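Long-range contact in 6-phosphogluconate dehydrogenase (Decarboxylating) (Geobacter metallireducens, PDB 4E21), which probably catalyses the NADP-dependent oxidative decarboxylation of 6-phosphogluconate in the pentose phosphate pathway: residues R32-K43 and T141-Y152. Sequence-based numbering, arbitrary orientation.
Sequences RMGADMVRRLRK and TSGGIFGLERGY
R40 reaches from helix 32-43 to the backbone of the short helix 147-150, and its NH1 donates to the carbonyl oxygen of L148 at 2.7 Å. The acceptor lies in the guanidinium plane, but the donor stands above the L148 carbonyl plane, 45° out of it. A second bond from NH1, to E149 O, is weak. An extended chain with CG anti to the backbone N (chi1 -179°) carries the guanidinium this far, and the backbone N of G151 lies over one of its faces, offset toward the rim. NE and NH2 are hydrogen-bonded to T172 O and A174 O respectively, giving all three nitrogens acceptors.

A water provides a second polar link. It donates to D36 OD2 (2.8 Å) and to G144 O (2.6 Å), and is hydrogen-bonded to Y152 OH, tying the helix to both the loop and the tyrosine. R32 NE, which meets OD2 on its syn side, and R39 NH1, at OD1, both form salt bridges with D36, the R39 hydrogen bond being weak in angle; this network probably stabilises the carboxylate as an anion. Over the R32 guanidinium, I145 CG2 sits 3.8 Å above the centre of one face.

The L148 side chain packs as a knob among D36, R39, R40 and K43, with CD1 lying against K43 NZ (3.4 Å) and CD2 beside D36 OD1. Selenomethionine M37 makes a Met-aromatic contact, its SE above the face of the Y152 ring but at a distance, 5.1 Å from the centroid and 12° off the normal; apolar contact comes from selenomethionine M33, which brings CE to Y152 CE2 at 3.8 Å, and from M37 CG against Y152 CZ.

Helix 32-43, which follows strand 24-28 and carries G34 of a probable Rossmann-type glycine motif, thus packs against the connection between antiparallel strands 135-142 and 153-157, while M37 and L41 also touch helix 167-173.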
loop_
_atom_site.group_PDB
_atom_site.type_symbol
_atom_site.label_atom_id
_atom_site.label_comp_id
_atom_site.label_asym_id
_atom_site.label_seq_id
_atom_site.Cartn_x
_atom_site.Cartn_y
_atom_site.Cartn_z
ATOM N N ARG B 32 -0.189 3.989 35.906
ATOM C CA ARG B 32 -0.292 5.415 35.624
ATOM C C ARG B 32 -1.727 5.826 35.294
ATOM O O ARG B 32 -2.246 6.805 35.845
ATOM C CB ARG B 32 0.683 5.804 34.499
ATOM C CG ARG B 32 0.633 7.263 34.083
ATOM C CD ARG B 32 0.892 8.209 35.254
ATOM N NE ARG B 32 0.625 9.596 34.865
ATOM C CZ ARG B 32 1.522 10.401 34.293
ATOM N NH1 ARG B 32 2.755 9.956 34.064
ATOM N NH2 ARG B 32 1.189 11.649 33.952
HETATM N N MSE B 33 -2.367 5.077 34.402
HETATM C CA MSE B 33 -3.713 5.425 33.950
HETATM C C MSE B 33 -4.763 5.294 35.065
HETATM O O MSE B 33 -5.581 6.204 35.267
HETATM C CB MSE B 33 -4.102 4.589 32.728
HETATM C CG MSE B 33 -3.326 4.934 31.448
HETATM SE SE MSE B 33 -3.761 6.731 30.883
HETATM C CE MSE B 33 -5.544 6.376 30.168
ATOM N N GLY B 34 -4.729 4.178 35.794
ATOM C CA GLY B 34 -5.670 3.952 36.888
ATOM C C GLY B 34 -5.527 4.976 38.006
ATOM O O GLY B 34 -6.519 5.547 38.483
ATOM N N ALA B 35 -4.279 5.225 38.410
ATOM C CA ALA B 35 -3.979 6.237 39.420
ATOM C C ALA B 35 -4.483 7.633 39.008
ATOM O O ALA B 35 -5.068 8.357 39.822
ATOM C CB ALA B 35 -2.492 6.256 39.710
ATOM N N ASP B 36 -4.271 7.988 37.739
ATOM C CA ASP B 36 -4.657 9.298 37.210
ATOM C C ASP B 36 -6.157 9.522 37.158
ATOM O O ASP B 36 -6.639 10.632 37.397
ATOM C CB ASP B 36 -4.072 9.505 35.803
ATOM C CG ASP B 36 -2.659 10.027 35.842
ATOM O OD1 ASP B 36 -2.214 10.389 36.956
ATOM O OD2 ASP B 36 -2.005 10.081 34.774
HETATM N N MSE B 37 -6.901 8.471 36.826
HETATM C CA MSE B 37 -8.355 8.579 36.786
HETATM C C MSE B 37 -8.904 8.695 38.198
HETATM O O MSE B 37 -9.878 9.404 38.417
HETATM C CB MSE B 37 -8.982 7.398 36.053
HETATM C CG MSE B 37 -8.384 7.190 34.686
HETATM SE SE MSE B 37 -9.121 5.667 33.756
HETATM C CE MSE B 37 -10.682 6.511 32.972
ATOM N N VAL B 38 -8.273 8.010 39.152
ATOM C CA VAL B 38 -8.679 8.141 40.552
ATOM C C VAL B 38 -8.405 9.569 41.007
ATOM O O VAL B 38 -9.264 10.195 41.630
ATOM C CB VAL B 38 -7.963 7.143 41.487
ATOM C CG1 VAL B 38 -8.180 7.543 42.924
ATOM C CG2 VAL B 38 -8.475 5.733 41.245
ATOM N N ARG B 39 -7.226 10.097 40.662
ATOM C CA ARG B 39 -6.891 11.464 41.061
ATOM C C ARG B 39 -7.887 12.435 40.470
ATOM O O ARG B 39 -8.351 13.344 41.150
ATOM C CB ARG B 39 -5.472 11.841 40.665
ATOM C CG ARG B 39 -4.411 11.081 41.416
ATOM C CD ARG B 39 -3.037 11.413 40.879
ATOM N NE ARG B 39 -2.018 10.539 41.445
ATOM C CZ ARG B 39 -1.324 9.646 40.750
ATOM N NH1 ARG B 39 -1.523 9.509 39.446
ATOM N NH2 ARG B 39 -0.420 8.893 41.361
ATOM N N ARG B 40 -8.244 12.222 39.208
ATOM C CA ARG B 40 -9.219 13.089 38.558
ATOM C C ARG B 40 -10.598 12.908 39.181
ATOM O O ARG B 40 -11.296 13.879 39.462
ATOM C CB ARG B 40 -9.263 12.860 37.037
ATOM C CG ARG B 40 -10.253 13.783 36.327
ATOM C CD ARG B 40 -10.031 13.825 34.838
ATOM N NE ARG B 40 -10.958 14.725 34.154
ATOM C CZ ARG B 40 -10.667 15.972 33.798
ATOM N NH1 ARG B 40 -9.472 16.478 34.077
ATOM N NH2 ARG B 40 -11.571 16.714 33.166
ATOM N N LEU B 41 -10.984 11.653 39.376
ATOM C CA LEU B 41 -12.249 11.297 40.028
ATOM C C LEU B 41 -12.368 11.973 41.403
ATOM O O LEU B 41 -13.358 12.650 41.686
ATOM C CB LEU B 41 -12.313 9.780 40.207
ATOM C CG LEU B 41 -13.199 8.859 39.367
ATOM C CD1 LEU B 41 -13.878 9.566 38.210
ATOM C CD2 LEU B 41 -12.402 7.628 38.920
ATOM N N ARG B 42 -11.358 11.777 42.252
ATOM C CA ARG B 42 -11.330 12.387 43.581
ATOM C C ARG B 42 -11.458 13.905 43.480
ATOM O O ARG B 42 -12.373 14.514 44.043
ATOM C CB ARG B 42 -10.026 12.031 44.286
ATOM C CG ARG B 42 -9.855 12.649 45.669
ATOM C CD ARG B 42 -8.370 12.653 46.027
ATOM N NE ARG B 42 -8.093 12.588 47.462
ATOM C CZ ARG B 42 -6.860 12.558 47.974
ATOM N NH1 ARG B 42 -5.807 12.591 47.160
ATOM N NH2 ARG B 42 -6.672 12.501 49.294
ATOM N N LYS B 43 -10.535 14.494 42.722
ATOM C CA LYS B 43 -10.453 15.933 42.517
ATOM C C LYS B 43 -11.765 16.492 41.986
ATOM O O LYS B 43 -12.012 17.685 42.073
ATOM C CB LYS B 43 -9.301 16.239 41.544
ATOM C CG LYS B 43 -8.719 17.641 41.607
ATOM C CD LYS B 43 -7.406 17.694 40.843
ATOM C CE LYS B 43 -7.619 17.288 39.373
ATOM N NZ LYS B 43 -6.356 17.109 38.575
ATOM N N THR B 141 -10.754 4.240 26.442
ATOM C CA THR B 141 -10.366 5.568 26.869
ATOM C C THR B 141 -9.178 6.043 26.042
ATOM O O THR B 141 -8.259 5.281 25.724
ATOM C CB THR B 141 -10.117 5.652 28.408
ATOM O OG1 THR B 141 -8.722 5.772 28.681
ATOM C CG2 THR B 141 -10.679 4.433 29.121
ATOM N N SER B 142 -9.239 7.292 25.613
ATOM C CA SER B 142 -8.136 7.859 24.869
ATOM C C SER B 142 -7.666 9.100 25.616
ATOM O O SER B 142 -8.423 9.688 26.396
ATOM C CB SER B 142 -8.576 8.201 23.448
ATOM O OG SER B 142 -7.615 9.052 22.830
ATOM N N GLY B 143 -6.421 9.504 25.386
ATOM C CA GLY B 143 -5.930 10.743 25.965
ATOM C C GLY B 143 -4.717 10.537 26.852
ATOM O O GLY B 143 -3.974 11.472 27.105
ATOM N N GLY B 144 -4.523 9.310 27.326
ATOM C CA GLY B 144 -3.310 8.945 28.042
ATOM C C GLY B 144 -2.949 9.819 29.236
ATOM O O GLY B 144 -3.789 10.112 30.086
ATOM N N ILE B 145 -1.690 10.251 29.280
ATOM C CA ILE B 145 -1.166 10.969 30.429
ATOM C C ILE B 145 -1.794 12.351 30.541
ATOM O O ILE B 145 -1.802 12.952 31.614
ATOM C CB ILE B 145 0.335 11.089 30.328
ATOM C CG1 ILE B 145 0.710 11.622 28.953
ATOM C CG2 ILE B 145 0.978 9.721 30.512
ATOM C CD1 ILE B 145 2.131 12.091 28.876
ATOM N N PHE B 146 -2.360 12.820 29.433
ATOM C CA PHE B 146 -2.943 14.153 29.343
ATOM C C PHE B 146 -4.347 14.221 29.912
ATOM O O PHE B 146 -4.879 15.312 30.109
ATOM C CB PHE B 146 -2.956 14.618 27.882
ATOM C CG PHE B 146 -1.588 14.856 27.323
ATOM C CD1 PHE B 146 -0.891 13.832 26.702
ATOM C CD2 PHE B 146 -0.980 16.093 27.454
ATOM C CE1 PHE B 146 0.371 14.039 26.211
ATOM C CE2 PHE B 146 0.284 16.301 26.965
ATOM C CZ PHE B 146 0.959 15.264 26.339
ATOM N N GLY B 147 -4.936 13.051 30.168
ATOM C CA GLY B 147 -6.319 12.944 30.629
ATOM C C GLY B 147 -6.558 13.510 32.020
ATOM O O GLY B 147 -7.642 14.036 32.305
ATOM N N LEU B 148 -5.540 13.418 32.878
ATOM C CA LEU B 148 -5.648 13.890 34.258
ATOM C C LEU B 148 -6.063 15.346 34.312
ATOM O O LEU B 148 -7.082 15.698 34.917
ATOM C CB LEU B 148 -4.337 13.681 35.024
ATOM C CG LEU B 148 -4.274 14.316 36.418
ATOM C CD1 LEU B 148 -5.557 14.081 37.201
ATOM C CD2 LEU B 148 -3.060 13.831 37.213
ATOM N N GLU B 149 -5.278 16.197 33.664
ATOM C CA GLU B 149 -5.603 17.618 33.590
ATOM C C GLU B 149 -6.639 17.943 32.509
ATOM O O GLU B 149 -7.457 18.838 32.695
ATOM C CB GLU B 149 -4.333 18.457 33.370
ATOM C CG GLU B 149 -3.168 18.092 34.303
ATOM C CD GLU B 149 -3.394 18.538 35.746
ATOM O OE1 GLU B 149 -4.135 19.537 35.944
ATOM O OE2 GLU B 149 -2.823 17.894 36.671
ATOM N N ARG B 150 -6.620 17.228 31.387
ATOM C CA ARG B 150 -7.485 17.630 30.271
ATOM C C ARG B 150 -8.755 16.804 30.056
ATOM O O ARG B 150 -9.598 17.165 29.228
ATOM C CB ARG B 150 -6.681 17.730 28.977
ATOM C CG ARG B 150 -5.620 18.820 29.041
ATOM C CD ARG B 150 -4.836 18.942 27.749
ATOM N NE ARG B 150 -3.514 19.514 27.997
ATOM C CZ ARG B 150 -2.611 19.765 27.050
ATOM N NH1 ARG B 150 -2.887 19.494 25.779
ATOM N NH2 ARG B 150 -1.429 20.285 27.374
ATOM N N GLY B 151 -8.919 15.716 30.796
ATOM C CA GLY B 151 -10.066 14.857 30.550
ATOM C C GLY B 151 -9.766 13.825 29.466
ATOM O O GLY B 151 -8.947 14.056 28.579
ATOM N N TYR B 152 -10.425 12.676 29.569
ATOM C CA TYR B 152 -10.212 11.540 28.687
ATOM C C TYR B 152 -11.385 11.487 27.739
ATOM O O TYR B 152 -12.530 11.737 28.141
ATOM C CB TYR B 152 -10.180 10.234 29.488
ATOM C CG TYR B 152 -9.152 10.200 30.603
ATOM C CD1 TYR B 152 -9.471 10.638 31.884
ATOM C CD2 TYR B 152 -7.859 9.731 30.371
ATOM C CE1 TYR B 152 -8.528 10.613 32.906
ATOM C CE2 TYR B 152 -6.907 9.710 31.381
ATOM C CZ TYR B 152 -7.248 10.152 32.653
ATOM O OH TYR B 152 -6.309 10.123 33.667
HETATM O O HOH W 1 -3.668 10.750 32.647
#